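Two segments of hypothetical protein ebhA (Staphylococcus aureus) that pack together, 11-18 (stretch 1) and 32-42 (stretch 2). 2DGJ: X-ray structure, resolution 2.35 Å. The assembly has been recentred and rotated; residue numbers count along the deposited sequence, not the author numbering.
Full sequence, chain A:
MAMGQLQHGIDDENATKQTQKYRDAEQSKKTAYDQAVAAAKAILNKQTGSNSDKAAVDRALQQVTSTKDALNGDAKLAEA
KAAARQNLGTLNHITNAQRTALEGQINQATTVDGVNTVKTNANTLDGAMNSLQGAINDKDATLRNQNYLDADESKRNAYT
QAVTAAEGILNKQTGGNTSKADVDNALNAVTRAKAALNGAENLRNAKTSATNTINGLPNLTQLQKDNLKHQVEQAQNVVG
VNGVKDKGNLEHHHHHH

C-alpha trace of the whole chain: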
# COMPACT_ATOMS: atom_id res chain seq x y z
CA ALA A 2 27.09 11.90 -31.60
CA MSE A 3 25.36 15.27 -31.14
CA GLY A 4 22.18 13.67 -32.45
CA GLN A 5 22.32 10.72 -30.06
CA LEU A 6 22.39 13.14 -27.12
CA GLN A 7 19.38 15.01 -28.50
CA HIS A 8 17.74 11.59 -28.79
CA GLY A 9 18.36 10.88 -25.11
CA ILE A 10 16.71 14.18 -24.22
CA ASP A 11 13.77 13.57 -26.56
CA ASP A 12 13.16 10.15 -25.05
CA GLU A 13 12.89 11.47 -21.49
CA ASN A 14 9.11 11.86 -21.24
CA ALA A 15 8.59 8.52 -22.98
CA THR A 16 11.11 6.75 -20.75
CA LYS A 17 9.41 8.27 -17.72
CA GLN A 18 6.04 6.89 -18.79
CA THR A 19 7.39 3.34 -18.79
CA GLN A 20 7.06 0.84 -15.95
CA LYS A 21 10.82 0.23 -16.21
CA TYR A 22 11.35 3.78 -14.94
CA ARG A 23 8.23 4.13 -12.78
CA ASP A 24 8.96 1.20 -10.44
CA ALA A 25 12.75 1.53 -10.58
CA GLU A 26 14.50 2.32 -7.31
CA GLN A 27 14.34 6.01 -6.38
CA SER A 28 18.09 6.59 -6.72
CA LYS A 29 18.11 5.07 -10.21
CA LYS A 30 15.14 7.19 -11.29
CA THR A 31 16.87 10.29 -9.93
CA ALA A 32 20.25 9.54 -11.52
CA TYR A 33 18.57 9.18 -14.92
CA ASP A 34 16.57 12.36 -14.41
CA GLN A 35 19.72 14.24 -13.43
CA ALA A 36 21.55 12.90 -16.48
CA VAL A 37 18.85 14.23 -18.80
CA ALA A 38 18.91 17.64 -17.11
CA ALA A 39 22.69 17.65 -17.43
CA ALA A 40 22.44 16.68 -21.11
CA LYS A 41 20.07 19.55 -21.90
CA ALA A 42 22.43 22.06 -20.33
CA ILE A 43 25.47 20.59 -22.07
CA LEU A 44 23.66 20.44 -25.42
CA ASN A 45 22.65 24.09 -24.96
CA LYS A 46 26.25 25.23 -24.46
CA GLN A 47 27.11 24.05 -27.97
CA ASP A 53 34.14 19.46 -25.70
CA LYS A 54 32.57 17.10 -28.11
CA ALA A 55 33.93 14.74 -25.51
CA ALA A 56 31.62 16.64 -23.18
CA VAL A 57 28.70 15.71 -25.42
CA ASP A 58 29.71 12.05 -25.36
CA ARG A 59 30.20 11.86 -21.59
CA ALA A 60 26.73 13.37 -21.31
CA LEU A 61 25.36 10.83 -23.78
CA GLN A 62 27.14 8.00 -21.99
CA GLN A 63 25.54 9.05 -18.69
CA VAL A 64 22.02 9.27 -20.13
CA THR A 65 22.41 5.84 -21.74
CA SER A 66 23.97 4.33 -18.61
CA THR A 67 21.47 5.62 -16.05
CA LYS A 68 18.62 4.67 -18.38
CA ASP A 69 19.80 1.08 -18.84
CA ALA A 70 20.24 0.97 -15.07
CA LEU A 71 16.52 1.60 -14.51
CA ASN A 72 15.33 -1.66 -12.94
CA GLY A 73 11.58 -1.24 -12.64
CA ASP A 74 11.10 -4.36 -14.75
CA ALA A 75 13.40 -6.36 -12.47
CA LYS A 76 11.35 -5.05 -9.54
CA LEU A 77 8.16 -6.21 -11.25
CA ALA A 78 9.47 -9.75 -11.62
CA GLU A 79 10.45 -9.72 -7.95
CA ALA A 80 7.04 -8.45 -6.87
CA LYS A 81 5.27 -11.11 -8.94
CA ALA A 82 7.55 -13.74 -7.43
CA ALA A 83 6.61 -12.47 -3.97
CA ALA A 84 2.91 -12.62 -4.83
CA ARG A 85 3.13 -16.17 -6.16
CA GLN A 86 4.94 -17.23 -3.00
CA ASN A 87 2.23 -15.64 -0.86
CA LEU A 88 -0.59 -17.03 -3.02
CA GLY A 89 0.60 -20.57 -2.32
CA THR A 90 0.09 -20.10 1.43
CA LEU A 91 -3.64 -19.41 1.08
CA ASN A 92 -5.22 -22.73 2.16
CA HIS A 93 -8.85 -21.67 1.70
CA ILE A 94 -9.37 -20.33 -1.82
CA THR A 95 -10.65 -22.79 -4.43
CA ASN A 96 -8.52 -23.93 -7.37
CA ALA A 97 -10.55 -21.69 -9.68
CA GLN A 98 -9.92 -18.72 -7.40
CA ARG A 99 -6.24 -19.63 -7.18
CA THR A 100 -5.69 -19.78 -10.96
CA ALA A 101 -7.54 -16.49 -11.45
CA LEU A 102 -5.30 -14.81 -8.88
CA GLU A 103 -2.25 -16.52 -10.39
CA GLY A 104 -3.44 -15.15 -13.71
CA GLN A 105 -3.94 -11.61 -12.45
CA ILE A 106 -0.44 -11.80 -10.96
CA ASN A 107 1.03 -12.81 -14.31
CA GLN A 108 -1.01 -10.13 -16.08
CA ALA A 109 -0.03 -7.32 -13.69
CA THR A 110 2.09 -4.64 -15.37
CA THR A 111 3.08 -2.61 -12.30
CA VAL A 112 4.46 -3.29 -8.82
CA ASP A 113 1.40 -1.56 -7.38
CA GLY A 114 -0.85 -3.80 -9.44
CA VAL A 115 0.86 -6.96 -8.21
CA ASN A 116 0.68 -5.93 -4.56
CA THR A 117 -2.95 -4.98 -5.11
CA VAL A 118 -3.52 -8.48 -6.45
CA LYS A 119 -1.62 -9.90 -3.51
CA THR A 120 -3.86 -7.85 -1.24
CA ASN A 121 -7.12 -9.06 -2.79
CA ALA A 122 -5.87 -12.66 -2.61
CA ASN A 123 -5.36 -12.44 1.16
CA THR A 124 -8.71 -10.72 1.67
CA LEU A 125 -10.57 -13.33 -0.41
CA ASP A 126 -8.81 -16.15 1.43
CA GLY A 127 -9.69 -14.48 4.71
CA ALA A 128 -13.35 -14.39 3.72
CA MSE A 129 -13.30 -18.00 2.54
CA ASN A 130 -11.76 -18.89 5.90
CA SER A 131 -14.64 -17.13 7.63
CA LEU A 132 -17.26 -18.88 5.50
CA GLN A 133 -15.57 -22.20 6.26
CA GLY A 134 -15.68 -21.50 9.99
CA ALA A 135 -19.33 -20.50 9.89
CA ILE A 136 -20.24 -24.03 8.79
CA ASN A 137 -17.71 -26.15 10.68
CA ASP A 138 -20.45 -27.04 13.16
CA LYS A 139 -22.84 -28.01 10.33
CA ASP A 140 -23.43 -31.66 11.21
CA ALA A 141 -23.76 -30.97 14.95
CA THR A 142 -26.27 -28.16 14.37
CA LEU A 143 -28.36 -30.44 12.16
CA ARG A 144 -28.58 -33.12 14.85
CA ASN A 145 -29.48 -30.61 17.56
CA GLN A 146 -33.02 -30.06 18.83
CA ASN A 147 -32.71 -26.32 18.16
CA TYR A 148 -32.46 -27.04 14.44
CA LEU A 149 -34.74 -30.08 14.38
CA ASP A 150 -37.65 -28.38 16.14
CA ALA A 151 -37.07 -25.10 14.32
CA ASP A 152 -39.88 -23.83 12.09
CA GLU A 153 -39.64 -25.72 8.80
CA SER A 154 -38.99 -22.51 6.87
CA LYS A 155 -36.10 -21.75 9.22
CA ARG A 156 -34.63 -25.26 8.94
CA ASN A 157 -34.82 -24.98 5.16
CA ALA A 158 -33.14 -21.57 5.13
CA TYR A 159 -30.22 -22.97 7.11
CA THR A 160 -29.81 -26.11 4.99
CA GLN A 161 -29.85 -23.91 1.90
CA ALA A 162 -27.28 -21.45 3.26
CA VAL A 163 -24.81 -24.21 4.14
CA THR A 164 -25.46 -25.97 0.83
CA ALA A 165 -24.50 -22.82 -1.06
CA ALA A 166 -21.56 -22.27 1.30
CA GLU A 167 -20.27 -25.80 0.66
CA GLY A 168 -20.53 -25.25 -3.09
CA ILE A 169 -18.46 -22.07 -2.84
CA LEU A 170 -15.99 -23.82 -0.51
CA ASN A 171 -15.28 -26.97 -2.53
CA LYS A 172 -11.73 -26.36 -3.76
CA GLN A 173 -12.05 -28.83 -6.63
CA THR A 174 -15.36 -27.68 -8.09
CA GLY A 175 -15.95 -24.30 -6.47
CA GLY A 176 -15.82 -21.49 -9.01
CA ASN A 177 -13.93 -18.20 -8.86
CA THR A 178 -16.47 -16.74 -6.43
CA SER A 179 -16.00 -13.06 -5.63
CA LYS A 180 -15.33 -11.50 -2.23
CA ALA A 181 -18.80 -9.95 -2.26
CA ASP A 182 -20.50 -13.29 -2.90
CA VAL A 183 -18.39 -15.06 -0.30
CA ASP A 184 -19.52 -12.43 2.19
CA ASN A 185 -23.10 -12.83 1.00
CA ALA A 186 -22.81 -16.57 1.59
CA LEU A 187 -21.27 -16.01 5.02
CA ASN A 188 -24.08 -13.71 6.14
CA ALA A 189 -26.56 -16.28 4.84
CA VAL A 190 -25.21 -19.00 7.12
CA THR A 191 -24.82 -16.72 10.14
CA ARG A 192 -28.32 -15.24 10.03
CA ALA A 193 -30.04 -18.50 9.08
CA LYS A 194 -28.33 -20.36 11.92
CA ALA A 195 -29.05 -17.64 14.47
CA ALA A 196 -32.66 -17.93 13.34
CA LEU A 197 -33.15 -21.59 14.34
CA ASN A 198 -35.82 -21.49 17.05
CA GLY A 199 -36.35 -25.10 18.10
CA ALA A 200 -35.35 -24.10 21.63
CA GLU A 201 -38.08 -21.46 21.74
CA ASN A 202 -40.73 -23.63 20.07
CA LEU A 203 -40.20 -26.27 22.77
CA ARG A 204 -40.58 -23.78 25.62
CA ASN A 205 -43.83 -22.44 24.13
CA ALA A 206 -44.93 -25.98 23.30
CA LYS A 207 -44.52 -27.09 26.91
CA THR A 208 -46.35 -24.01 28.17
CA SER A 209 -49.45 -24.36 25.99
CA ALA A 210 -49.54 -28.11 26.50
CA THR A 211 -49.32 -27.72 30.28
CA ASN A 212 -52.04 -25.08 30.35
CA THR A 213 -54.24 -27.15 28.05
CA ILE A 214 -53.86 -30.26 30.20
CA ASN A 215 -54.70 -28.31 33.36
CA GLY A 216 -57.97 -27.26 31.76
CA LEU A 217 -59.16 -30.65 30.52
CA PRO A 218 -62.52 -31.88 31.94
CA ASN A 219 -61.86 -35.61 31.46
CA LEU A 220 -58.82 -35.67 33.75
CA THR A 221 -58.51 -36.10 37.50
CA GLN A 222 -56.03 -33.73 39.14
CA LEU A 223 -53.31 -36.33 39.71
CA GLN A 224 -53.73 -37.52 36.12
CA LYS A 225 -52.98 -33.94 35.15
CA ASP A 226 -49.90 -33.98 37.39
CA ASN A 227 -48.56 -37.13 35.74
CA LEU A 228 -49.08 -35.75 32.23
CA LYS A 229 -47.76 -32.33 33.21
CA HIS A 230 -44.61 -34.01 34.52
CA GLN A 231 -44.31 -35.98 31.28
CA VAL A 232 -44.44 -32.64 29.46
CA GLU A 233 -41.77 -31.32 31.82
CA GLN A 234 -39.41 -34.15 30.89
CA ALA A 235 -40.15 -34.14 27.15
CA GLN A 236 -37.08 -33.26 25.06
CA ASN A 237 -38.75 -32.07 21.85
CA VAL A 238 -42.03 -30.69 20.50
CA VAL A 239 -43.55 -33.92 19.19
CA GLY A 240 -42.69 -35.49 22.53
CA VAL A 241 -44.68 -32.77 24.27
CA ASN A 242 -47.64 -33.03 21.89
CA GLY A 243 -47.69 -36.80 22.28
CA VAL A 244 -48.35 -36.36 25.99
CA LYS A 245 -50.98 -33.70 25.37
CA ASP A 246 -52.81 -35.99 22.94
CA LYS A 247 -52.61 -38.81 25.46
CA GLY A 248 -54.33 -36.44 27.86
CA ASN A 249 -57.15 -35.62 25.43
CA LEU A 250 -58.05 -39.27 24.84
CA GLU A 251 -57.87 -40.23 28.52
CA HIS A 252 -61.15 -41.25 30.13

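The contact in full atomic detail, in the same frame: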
# COMPACT_ATOMS: atom_id res chain seq x y z
N ASP A 11 15.10 13.73 -25.99
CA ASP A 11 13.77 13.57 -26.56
C ASP A 11 13.02 12.41 -25.93
O ASP A 11 11.80 12.48 -25.72
CB ASP A 11 13.86 13.31 -28.07
CG ASP A 11 14.46 14.47 -28.84
OD1 ASP A 11 14.37 15.63 -28.37
OD2 ASP A 11 15.02 14.23 -29.93
N ASP A 12 13.75 11.35 -25.62
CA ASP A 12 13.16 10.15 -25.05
C ASP A 12 12.85 10.21 -23.56
O ASP A 12 12.32 9.25 -23.01
CB ASP A 12 14.06 8.96 -25.36
CG ASP A 12 13.34 7.63 -25.24
OD1 ASP A 12 12.13 7.58 -25.56
OD2 ASP A 12 13.98 6.63 -24.85
N GLU A 13 13.15 11.33 -22.92
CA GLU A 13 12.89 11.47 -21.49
C GLU A 13 11.44 11.18 -21.11
O GLU A 13 11.17 10.20 -20.41
CB GLU A 13 13.27 12.88 -21.01
CG GLU A 13 12.84 13.15 -19.57
CD GLU A 13 13.45 14.41 -18.99
OE1 GLU A 13 13.29 15.49 -19.61
OE2 GLU A 13 14.08 14.32 -17.92
N ASN A 14 10.53 12.03 -21.56
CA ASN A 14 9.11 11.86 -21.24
C ASN A 14 8.62 10.44 -21.49
O ASN A 14 7.92 9.87 -20.65
CB ASN A 14 8.26 12.85 -22.05
CG ASN A 14 6.77 12.63 -21.85
OD1 ASN A 14 6.18 11.71 -22.43
ND2 ASN A 14 6.15 13.47 -21.03
N ALA A 15 9.00 9.87 -22.63
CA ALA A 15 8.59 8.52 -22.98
C ALA A 15 9.16 7.52 -21.97
O ALA A 15 8.44 6.66 -21.46
CB ALA A 15 9.06 8.17 -24.40
N THR A 16 10.45 7.64 -21.69
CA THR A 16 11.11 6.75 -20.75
C THR A 16 10.45 6.84 -19.38
O THR A 16 10.32 5.84 -18.68
CB THR A 16 12.61 7.09 -20.61
OG1 THR A 16 13.27 6.92 -21.87
CG2 THR A 16 13.28 6.18 -19.58
N LYS A 17 10.04 8.05 -19.01
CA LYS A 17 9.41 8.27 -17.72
C LYS A 17 7.99 7.72 -17.63
O LYS A 17 7.45 7.58 -16.53
CB LYS A 17 9.41 9.76 -17.36
CG LYS A 17 10.77 10.28 -16.93
CD LYS A 17 10.69 11.74 -16.51
CE LYS A 17 12.00 12.21 -15.89
NZ LYS A 17 11.91 13.63 -15.45
N GLN A 18 7.39 7.42 -18.77
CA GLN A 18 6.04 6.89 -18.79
C GLN A 18 6.07 5.37 -18.64
O GLN A 18 5.05 4.74 -18.32
CB GLN A 18 5.34 7.24 -20.11
CG GLN A 18 4.89 8.69 -20.25
CD GLN A 18 3.79 9.06 -19.26
OE1 GLN A 18 4.03 9.14 -18.06
NE2 GLN A 18 2.58 9.27 -19.78
N ALA A 32 19.00 9.47 -10.76
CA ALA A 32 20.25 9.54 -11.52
C ALA A 32 19.95 9.77 -13.01
O ALA A 32 20.59 10.59 -13.67
CB ALA A 32 21.04 8.25 -11.32
N TYR A 33 18.96 9.04 -13.53
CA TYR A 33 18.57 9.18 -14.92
C TYR A 33 18.07 10.59 -15.15
O TYR A 33 18.51 11.28 -16.07
CB TYR A 33 17.46 8.19 -15.29
CG TYR A 33 16.84 8.45 -16.64
CD1 TYR A 33 17.58 8.28 -17.81
CD2 TYR A 33 15.53 8.91 -16.75
CE1 TYR A 33 17.02 8.56 -19.05
CE2 TYR A 33 14.96 9.18 -17.98
CZ TYR A 33 15.72 9.01 -19.13
OH TYR A 33 15.16 9.28 -20.35
N ASP A 34 17.14 11.03 -14.31
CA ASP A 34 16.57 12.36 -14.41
C ASP A 34 17.64 13.44 -14.39
O ASP A 34 17.58 14.42 -15.14
CB ASP A 34 15.57 12.59 -13.28
CG ASP A 34 14.81 13.89 -13.42
OD1 ASP A 34 14.22 14.11 -14.51
OD2 ASP A 34 14.79 14.69 -12.46
N GLN A 35 18.64 13.27 -13.53
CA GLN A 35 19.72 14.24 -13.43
C GLN A 35 20.64 14.20 -14.64
O GLN A 35 21.28 15.20 -14.97
CB GLN A 35 20.53 14.00 -12.15
CG GLN A 35 19.76 14.31 -10.87
CD GLN A 35 19.14 15.69 -10.91
OE1 GLN A 35 19.84 16.70 -11.00
NE2 GLN A 35 17.81 15.74 -10.86
N ALA A 36 20.71 13.05 -15.30
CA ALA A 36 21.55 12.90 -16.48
C ALA A 36 20.91 13.67 -17.63
O ALA A 36 21.60 14.37 -18.38
CB ALA A 36 21.70 11.42 -16.85
N VAL A 37 19.59 13.54 -17.75
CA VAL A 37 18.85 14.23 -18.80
C VAL A 37 18.99 15.74 -18.63
O VAL A 37 19.26 16.46 -19.59
CB VAL A 37 17.36 13.87 -18.76
CG1 VAL A 37 16.58 14.66 -19.79
CG2 VAL A 37 17.20 12.38 -19.02
N ALA A 38 18.80 16.22 -17.40
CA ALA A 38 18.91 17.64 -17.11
C ALA A 38 20.31 18.12 -17.47
O ALA A 38 20.48 19.19 -18.06
CB ALA A 38 18.63 17.90 -15.64
N ALA A 39 21.31 17.32 -17.13
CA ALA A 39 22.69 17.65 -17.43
C ALA A 39 22.89 17.73 -18.94
O ALA A 39 23.54 18.64 -19.45
CB ALA A 39 23.60 16.60 -16.83
N ALA A 40 22.33 16.75 -19.65
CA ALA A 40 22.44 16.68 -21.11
C ALA A 40 21.89 17.95 -21.76
O ALA A 40 22.54 18.55 -22.61
CB ALA A 40 21.70 15.45 -21.64
N LYS A 41 20.69 18.35 -21.35
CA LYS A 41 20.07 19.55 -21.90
C LYS A 41 21.01 20.74 -21.79
O LYS A 41 21.25 21.45 -22.76
CB LYS A 41 18.76 19.88 -21.17
CG LYS A 41 17.62 18.90 -21.40
CD LYS A 41 16.39 19.33 -20.61
CE LYS A 41 15.26 18.31 -20.71
NZ LYS A 41 14.14 18.66 -19.80
N ALA A 42 21.53 20.96 -20.59
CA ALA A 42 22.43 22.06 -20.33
C ALA A 42 23.67 21.98 -21.21
O ALA A 42 24.07 22.97 -21.83
CB ALA A 42 22.83 22.06 -18.86

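The strongest link between the two stretches is the salt bridge from Lys17 to Asp34. Lys17 NZ donates a hydrogen bond to Asp34 OD1 at 2.5 Å, a short contact in which charge attraction reinforces the bond. Lysine suits this position because its CA-to-CB bond points sideways, yet the four-carbon chain, extended beyond chi1, carries the ammonium group across to the neighbouring helix. A second salt bridge runs the other way, from Lys41 NZ to Glu13 OE1 at 3.3 Å; its hydrogen bond is weak, and Lys41 is otherwise exposed.

Glu13 joins these pairs into a small charge network. Its OE2 lies 3.4 Å from Asp34 OD1, a pairing of two acceptors that would be unfavourable alone, but Lys17 NZ also reaches Glu13 OE2 at 3.4 Å in a weak hydrogen bond within its own helix. One ammonium group thus serves both carboxylates and offsets their repulsion. The glutamate side chain sits as a knob among Tyr33, Asp34, Val37 and Lys41. Its OE2 comes within 3.1 Å of Val37 CG1, so the charged tip also packs against a methyl group.

Behind the charges, the buried Tyr33 points toward stretch 1. Its OH lies 3.4 Å from Glu13 CA and 3.4 Å from Thr16 CB, while Glu13 CA and Lys17 CG lie at the ring edge. The long aromatic side chain can thus reach the opposing backbone. Thr16, also pointing toward the partner, is compact enough to fit beside the phenol, and its OG1 donates a hydrogen bond to Asp12 O at 2.8 Å.

The helices run nearly antiparallel, at 173°, with axes 11.5 Å apart at closest approach. Glu13 CA and Val37 CA, 7.1 Å apart, mark the register. That spacing leaves room for side chains to bridge the gap.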